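Local coordinates for protein CHIR AB1 (Gallus gallus, PDB 2VSD) that probably binds the Fc part of avian antibody as a classical Fc receptor, the piece here being its extracellular immunoglobulin-type binding domain, at residues L8-S13 and V22-H27; C26-M31 and C73-S78. All blocks are in the same frame, centred on the assembly; numbering follows the deposited sequence.

In the fold
Both interactions lie within one immunoglobulin domain and share Cys26 and His27 on strand 21-27, yet they join it to different partners. Interaction 1 is a pairing within one sheet: residues 8-13 and 22-27 are tied by backbone hydrogen bonds, with leucines turned to the interior and a polar face at the surface that carries waters. Interaction 2 is more deeply buried and crosses from residues 26-31 to strand 73-78 of the facing sheet without any hydrogen bond; a disulfide, an aromatic ring and methionine sulfur do the work instead. The two meet directly, Leu8 CD2 of interaction 1 lying 4.0 Å from Cys73 N of interaction 2.

Interaction 1. Residues L8-S13 and V22-H27; sequences LSLHPS and VTLRCH
Ser9 and Arg25 face each other as a hydrogen-bonded pair, Ser9 N donating to Arg25 O and Arg25 N to Ser9 O, both at 2.9 Å. His11 and Thr23 form the second such pair, with His11 N to Thr23 O at 2.9 Å and Thr23 N returning to His11 O. Between them a CA-H...O contact brings Leu24 CA to 3.2 Å from Ser9 O. This antiparallel hairpin is the A-B strand pair of the immunoglobulin fold: strand 7-11 is outermost in its sheet, and strand 21-27 pairs on its other side with strand 55-61.

Apolar packing occupies the face of Leu8, Leu10, Leu24 and Cys26. With CG anti to the backbone N (chi1 163°), Leu10 lies side by side with Leu24, its CD1 3.8 Å from Leu24 CD2, and the same methyl also meets Val22 CB at 3.9 Å. Leu8 CD1 rests on Leu24 CB; both leucines also touch Leu37 and Tyr71 of the facing sheet.

Polar groups and water take the face of Ser9, His11, Thr23 and Arg25. One water sits in the plane of the His11 ring, 2.6 Å from ND1, and donates to Thr23 O, which thereby accepts twice. Another accepts from Thr23 OG1, also hydrogen-bonded to Ser59 OG, and donates to His11 O. Ser9 OG lies at the edge of the His27 ring, 3.5 Å from CE1, while extended Arg25 forms a salt bridge with Glu57.

Interaction 2. Residues C26-M31 and C73-S78; sequences CHLPRM and CRYQVS
The Tyr75 ring has Leu28 over one face and Met31 at its edge, with Pro29 coming obliquely to the hydroxyl end. Leu28 CD2 stands 3.8 Å from the ring centroid in a CH-pi contact, somewhat offset toward the rim, while Leu28 CG lies by CD1 of the ring and Leu28 CB by CE1, so CB, CG and CD2 of Leu28 together lie across that face. Pro29 CD approaches Tyr75 OH to 3.3 Å, and this hydroxyl is hydrogen-bonded to Pro4 O.

Beside this cluster is the hallmark of the immunoglobulin fold, the disulfide that pins strand B to strand F across the sandwich. Cys26 SG and Cys73 SG are joined at 2.1 Å with chi3 of 81°. The cysteines reach it differently: Cys26 holds SG anti to its backbone N (chi1 -174°), whereas in Cys73 SG stands between the backbone N and the carbonyl carbon (chi1 70°). Beyond the bridge the two backbones run in nearly the same direction without hydrogen bonds between them, and side chains fill the interval. An alanine in place of Tyr75 would probably leave a gap beneath Leu28 CD2 and Pro29 CD, and Pro4 O without its hydroxyl partner.

On the side of strand 73-78 turned away from this packing, Arg74 and Gln76 bond to Asp46 of the second subunit. At the far end from the disulfide, Met31 makes a Met-aromatic contact and bridges two residues: its SD lies 4.0 Å from Tyr75 CE2 and 4.0 Å from Val77 CG1.

Interaction 1. Residues L8-S13 and V22-H27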
loop_
_atom_site.group_PDB
_atom_site.type_symbol
_atom_site.label_atom_id
_atom_site.label_comp_id
_atom_site.label_asym_id
_atom_site.label_seq_id
_atom_site.Cartn_x
_atom_site.Cartn_y
_atom_site.Cartn_z
ATOM N N LEU A 8 -15.169 0.167 -8.502
ATOM C CA LEU A 8 -14.634 1.527 -8.461
ATOM C C LEU A 8 -15.409 2.340 -9.489
ATOM O O LEU A 8 -15.680 1.863 -10.616
ATOM C CB LEU A 8 -13.131 1.483 -8.767
ATOM C CG LEU A 8 -12.285 2.768 -8.738
ATOM C CD1 LEU A 8 -12.271 3.428 -7.366
ATOM C CD2 LEU A 8 -10.852 2.443 -9.266
ATOM N N SER A 9 -15.817 3.538 -9.088
ATOM C CA SER A 9 -16.389 4.464 -10.047
ATOM C C SER A 9 -15.575 5.753 -10.081
ATOM O O SER A 9 -14.901 6.111 -9.108
ATOM C CB SER A 9 -17.863 4.737 -9.727
ATOM O OG SER A 9 -17.996 5.372 -8.481
ATOM N N LEU A 10 -15.640 6.430 -11.215
ATOM C CA LEU A 10 -14.949 7.702 -11.408
ATOM C C LEU A 10 -15.925 8.801 -11.826
ATOM O O LEU A 10 -16.669 8.620 -12.802
ATOM C CB LEU A 10 -13.868 7.510 -12.461
ATOM C CG LEU A 10 -13.293 8.774 -13.120
ATOM C CD1 LEU A 10 -12.422 9.549 -12.132
ATOM C CD2 LEU A 10 -12.507 8.415 -14.379
ATOM N N HIS A 11 -15.899 9.937 -11.123
ATOM C CA HIS A 11 -16.776 11.075 -11.483
ATOM C C HIS A 11 -15.990 12.359 -11.308
ATOM O O HIS A 11 -15.394 12.563 -10.260
ATOM C CB HIS A 11 -18.030 11.139 -10.595
ATOM C CG HIS A 11 -18.907 9.922 -10.696
ATOM N ND1 HIS A 11 -18.798 8.852 -9.832
ATOM C CD2 HIS A 11 -19.859 9.578 -11.596
ATOM C CE1 HIS A 11 -19.664 7.914 -10.176
ATOM N NE2 HIS A 11 -20.319 8.328 -11.247
ATOM N N PRO A 12 -15.976 13.227 -12.329
ATOM C CA PRO A 12 -16.458 12.998 -13.682
ATOM C C PRO A 12 -15.500 12.062 -14.432
ATOM O O PRO A 12 -14.320 11.943 -14.054
ATOM C CB PRO A 12 -16.394 14.401 -14.301
ATOM C CG PRO A 12 -15.223 15.038 -13.560
ATOM C CD PRO A 12 -15.408 14.578 -12.168
ATOM N N SER A 13 -15.990 11.417 -15.487
ATOM C CA SER A 13 -15.129 10.526 -16.275
ATOM C C SER A 13 -14.854 11.057 -17.689
ATOM O O SER A 13 -13.896 10.640 -18.335
ATOM C CB SER A 13 -15.738 9.131 -16.340
ATOM O OG SER A 13 -17.087 9.224 -16.757
ATOM N N VAL A 22 -11.462 15.176 -9.296
ATOM C CA VAL A 22 -12.114 13.899 -9.559
ATOM C C VAL A 22 -12.321 13.129 -8.257
ATOM O O VAL A 22 -11.598 13.319 -7.284
ATOM C CB VAL A 22 -11.362 12.997 -10.582
ATOM C CG1 VAL A 22 -11.269 13.664 -11.953
ATOM C CG2 VAL A 22 -9.924 12.627 -10.063
ATOM N N THR A 23 -13.317 12.253 -8.277
ATOM C CA THR A 23 -13.634 11.420 -7.146
ATOM C C THR A 23 -13.660 9.990 -7.647
ATOM O O THR A 23 -14.406 9.648 -8.596
ATOM C CB THR A 23 -15.022 11.767 -6.542
ATOM O OG1 THR A 23 -14.994 13.094 -5.998
ATOM C CG2 THR A 23 -15.331 10.787 -5.405
ATOM N N LEU A 24 -12.853 9.159 -7.002
ATOM C CA LEU A 24 -12.822 7.735 -7.239
ATOM C C LEU A 24 -13.484 7.091 -6.037
ATOM O O LEU A 24 -12.974 7.188 -4.912
ATOM C CB LEU A 24 -11.366 7.229 -7.318
ATOM C CG LEU A 24 -10.543 7.475 -8.589
ATOM C CD1 LEU A 24 -11.068 6.658 -9.770
ATOM C CD2 LEU A 24 -10.399 8.953 -8.941
ATOM N N ARG A 25 -14.623 6.462 -6.271
ATOM C CA ARG A 25 -15.415 5.938 -5.169
ATOM C C ARG A 25 -15.279 4.415 -5.175
ATOM O O ARG A 25 -15.623 3.740 -6.176
ATOM C CB ARG A 25 -16.873 6.403 -5.323
ATOM C CG ARG A 25 -17.793 5.922 -4.251
ATOM C CD ARG A 25 -19.171 6.580 -4.392
ATOM N NE ARG A 25 -20.155 5.899 -3.546
ATOM C CZ ARG A 25 -20.478 6.268 -2.308
ATOM N NH1 ARG A 25 -19.908 7.332 -1.744
ATOM N NH2 ARG A 25 -21.391 5.573 -1.639
ATOM N N CYS A 26 -14.788 3.871 -4.060
ATOM C CA CYS A 26 -14.527 2.444 -3.971
ATOM C C CYS A 26 -15.634 1.845 -3.135
ATOM O O CYS A 26 -15.761 2.170 -1.937
ATOM C CB CYS A 26 -13.167 2.142 -3.324
ATOM S SG CYS A 26 -12.706 0.373 -3.350
ATOM N N HIS A 27 -16.419 0.986 -3.769
ATOM C CA HIS A 27 -17.590 0.365 -3.119
ATOM C C HIS A 27 -17.250 -0.977 -2.528
ATOM O O HIS A 27 -16.742 -1.845 -3.218
ATOM C CB HIS A 27 -18.710 0.164 -4.137
ATOM C CG HIS A 27 -19.205 1.439 -4.740
ATOM N ND1 HIS A 27 -18.712 1.945 -5.926
ATOM C CD2 HIS A 27 -20.149 2.314 -4.319
ATOM C CE1 HIS A 27 -19.327 3.080 -6.210
ATOM N NE2 HIS A 27 -20.209 3.324 -5.254
HETATM O O HOH W 1 -17.054 8.526 -7.891
HETATM O O HOH W 2 -15.525 15.043 -8.380
#

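Interaction 2. Residues C26-M31 and C73-S78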
loop_
_atom_site.group_PDB
_atom_site.type_symbol
_atom_site.label_atom_id
_atom_site.label_comp_id
_atom_site.label_asym_id
_atom_site.label_seq_id
_atom_site.Cartn_x
_atom_site.Cartn_y
_atom_site.Cartn_z
ATOM N N CYS A 26 -14.788 3.871 -4.060
ATOM C CA CYS A 26 -14.527 2.444 -3.971
ATOM C C CYS A 26 -15.634 1.845 -3.135
ATOM O O CYS A 26 -15.761 2.170 -1.937
ATOM C CB CYS A 26 -13.167 2.142 -3.324
ATOM S SG CYS A 26 -12.706 0.373 -3.350
ATOM N N HIS A 27 -16.419 0.986 -3.769
ATOM C CA HIS A 27 -17.590 0.365 -3.119
ATOM C C HIS A 27 -17.250 -0.977 -2.528
ATOM O O HIS A 27 -16.742 -1.845 -3.218
ATOM C CB HIS A 27 -18.710 0.164 -4.137
ATOM C CG HIS A 27 -19.205 1.439 -4.740
ATOM N ND1 HIS A 27 -18.712 1.945 -5.926
ATOM C CD2 HIS A 27 -20.149 2.314 -4.319
ATOM C CE1 HIS A 27 -19.327 3.080 -6.210
ATOM N NE2 HIS A 27 -20.209 3.324 -5.254
ATOM N N LEU A 28 -17.548 -1.156 -1.244
ATOM C CA LEU A 28 -17.302 -2.449 -0.610
ATOM C C LEU A 28 -18.303 -2.718 0.516
ATOM O O LEU A 28 -19.142 -1.864 0.791
ATOM C CB LEU A 28 -15.828 -2.623 -0.176
ATOM C CG LEU A 28 -14.791 -1.697 0.506
ATOM C CD1 LEU A 28 -14.964 -0.186 0.292
ATOM C CD2 LEU A 28 -14.540 -2.027 1.993
ATOM N N PRO A 29 -18.228 -3.909 1.149
ATOM C CA PRO A 29 -19.182 -4.219 2.227
ATOM C C PRO A 29 -19.066 -3.340 3.475
ATOM O O PRO A 29 -18.044 -2.669 3.690
ATOM C CB PRO A 29 -18.868 -5.679 2.576
ATOM C CG PRO A 29 -18.149 -6.228 1.381
ATOM C CD PRO A 29 -17.326 -5.044 0.898
ATOM N N ARG A 30 -20.112 -3.372 4.306
ATOM C CA ARG A 30 -20.147 -2.596 5.548
ATOM C C ARG A 30 -19.353 -3.288 6.656
ATOM O O ARG A 30 -19.912 -3.722 7.683
ATOM C CB ARG A 30 -21.589 -2.363 6.000
ATOM C CG ARG A 30 -22.385 -1.430 5.097
ATOM C CD ARG A 30 -23.705 -1.104 5.761
ATOM N NE ARG A 30 -24.695 -0.586 4.825
ATOM C CZ ARG A 30 -24.989 0.703 4.678
ATOM N NH1 ARG A 30 -24.361 1.627 5.402
ATOM N NH2 ARG A 30 -25.921 1.072 3.805
ATOM N N MET A 31 -18.052 -3.424 6.416
ATOM C CA MET A 31 -17.080 -3.834 7.434
ATOM C C MET A 31 -16.033 -2.730 7.551
ATOM O O MET A 31 -15.788 -2.017 6.585
ATOM C CB MET A 31 -16.402 -5.143 7.031
ATOM C CG MET A 31 -15.741 -5.118 5.648
ATOM S SD MET A 31 -15.023 -6.696 5.187
ATOM C CE MET A 31 -16.452 -7.619 4.605
ATOM N N CYS A 73 -9.042 -0.274 -7.042
ATOM C CA CYS A 73 -9.047 -0.244 -5.576
ATOM C C CYS A 73 -9.046 -1.658 -4.989
ATOM O O CYS A 73 -9.441 -2.614 -5.674
ATOM C CB CYS A 73 -10.168 0.660 -5.007
ATOM S SG CYS A 73 -11.875 0.058 -5.206
ATOM N N ARG A 74 -8.548 -1.753 -3.749
ATOM C CA ARG A 74 -8.283 -2.998 -3.035
ATOM C C ARG A 74 -8.635 -2.679 -1.591
ATOM O O ARG A 74 -8.432 -1.546 -1.137
ATOM C CB ARG A 74 -6.775 -3.251 -3.145
ATOM C CG ARG A 74 -6.222 -4.486 -2.579
ATOM C CD ARG A 74 -4.817 -4.564 -3.072
ATOM N NE ARG A 74 -4.091 -5.716 -2.569
ATOM C CZ ARG A 74 -3.045 -5.671 -1.760
ATOM N NH1 ARG A 74 -2.572 -4.520 -1.281
ATOM N NH2 ARG A 74 -2.492 -6.815 -1.392
ATOM N N TYR A 75 -9.141 -3.643 -0.831
ATOM C CA TYR A 75 -9.339 -3.387 0.610
ATOM C C TYR A 75 -8.869 -4.560 1.451
ATOM O O TYR A 75 -8.726 -5.659 0.925
ATOM C CB TYR A 75 -10.776 -2.973 0.955
ATOM C CG TYR A 75 -11.813 -4.049 0.769
ATOM C CD1 TYR A 75 -12.371 -4.299 -0.489
ATOM C CD2 TYR A 75 -12.275 -4.795 1.858
ATOM C CE1 TYR A 75 -13.342 -5.294 -0.673
ATOM C CE2 TYR A 75 -13.246 -5.795 1.689
ATOM C CZ TYR A 75 -13.772 -6.042 0.418
ATOM O OH TYR A 75 -14.745 -7.021 0.214
ATOM N N GLN A 76 -8.577 -4.268 2.725
ATOM C CA GLN A 76 -7.920 -5.201 3.638
ATOM C C GLN A 76 -8.456 -5.071 5.050
ATOM O O GLN A 76 -8.774 -3.975 5.534
ATOM C CB GLN A 76 -6.392 -4.964 3.686
ATOM C CG GLN A 76 -5.664 -5.041 2.363
ATOM C CD GLN A 76 -4.148 -4.983 2.535
ATOM O OE1 GLN A 76 -3.626 -4.168 3.307
ATOM N NE2 GLN A 76 -3.444 -5.851 1.822
ATOM N N VAL A 77 -8.532 -6.221 5.716
ATOM C CA VAL A 77 -8.894 -6.280 7.122
ATOM C C VAL A 77 -7.875 -7.159 7.854
ATOM O O VAL A 77 -7.225 -7.992 7.244
ATOM C CB VAL A 77 -10.328 -6.854 7.328
ATOM C CG1 VAL A 77 -11.356 -5.917 6.719
ATOM C CG2 VAL A 77 -10.441 -8.254 6.734
ATOM N N SER A 78 -7.752 -6.969 9.164
ATOM C CA SER A 78 -6.774 -7.756 9.939
ATOM C C SER A 78 -7.403 -8.822 10.848
ATOM O O SER A 78 -6.683 -9.562 11.526
ATOM C CB SER A 78 -5.855 -6.841 10.755
ATOM O OG SER A 78 -6.607 -6.000 11.582
#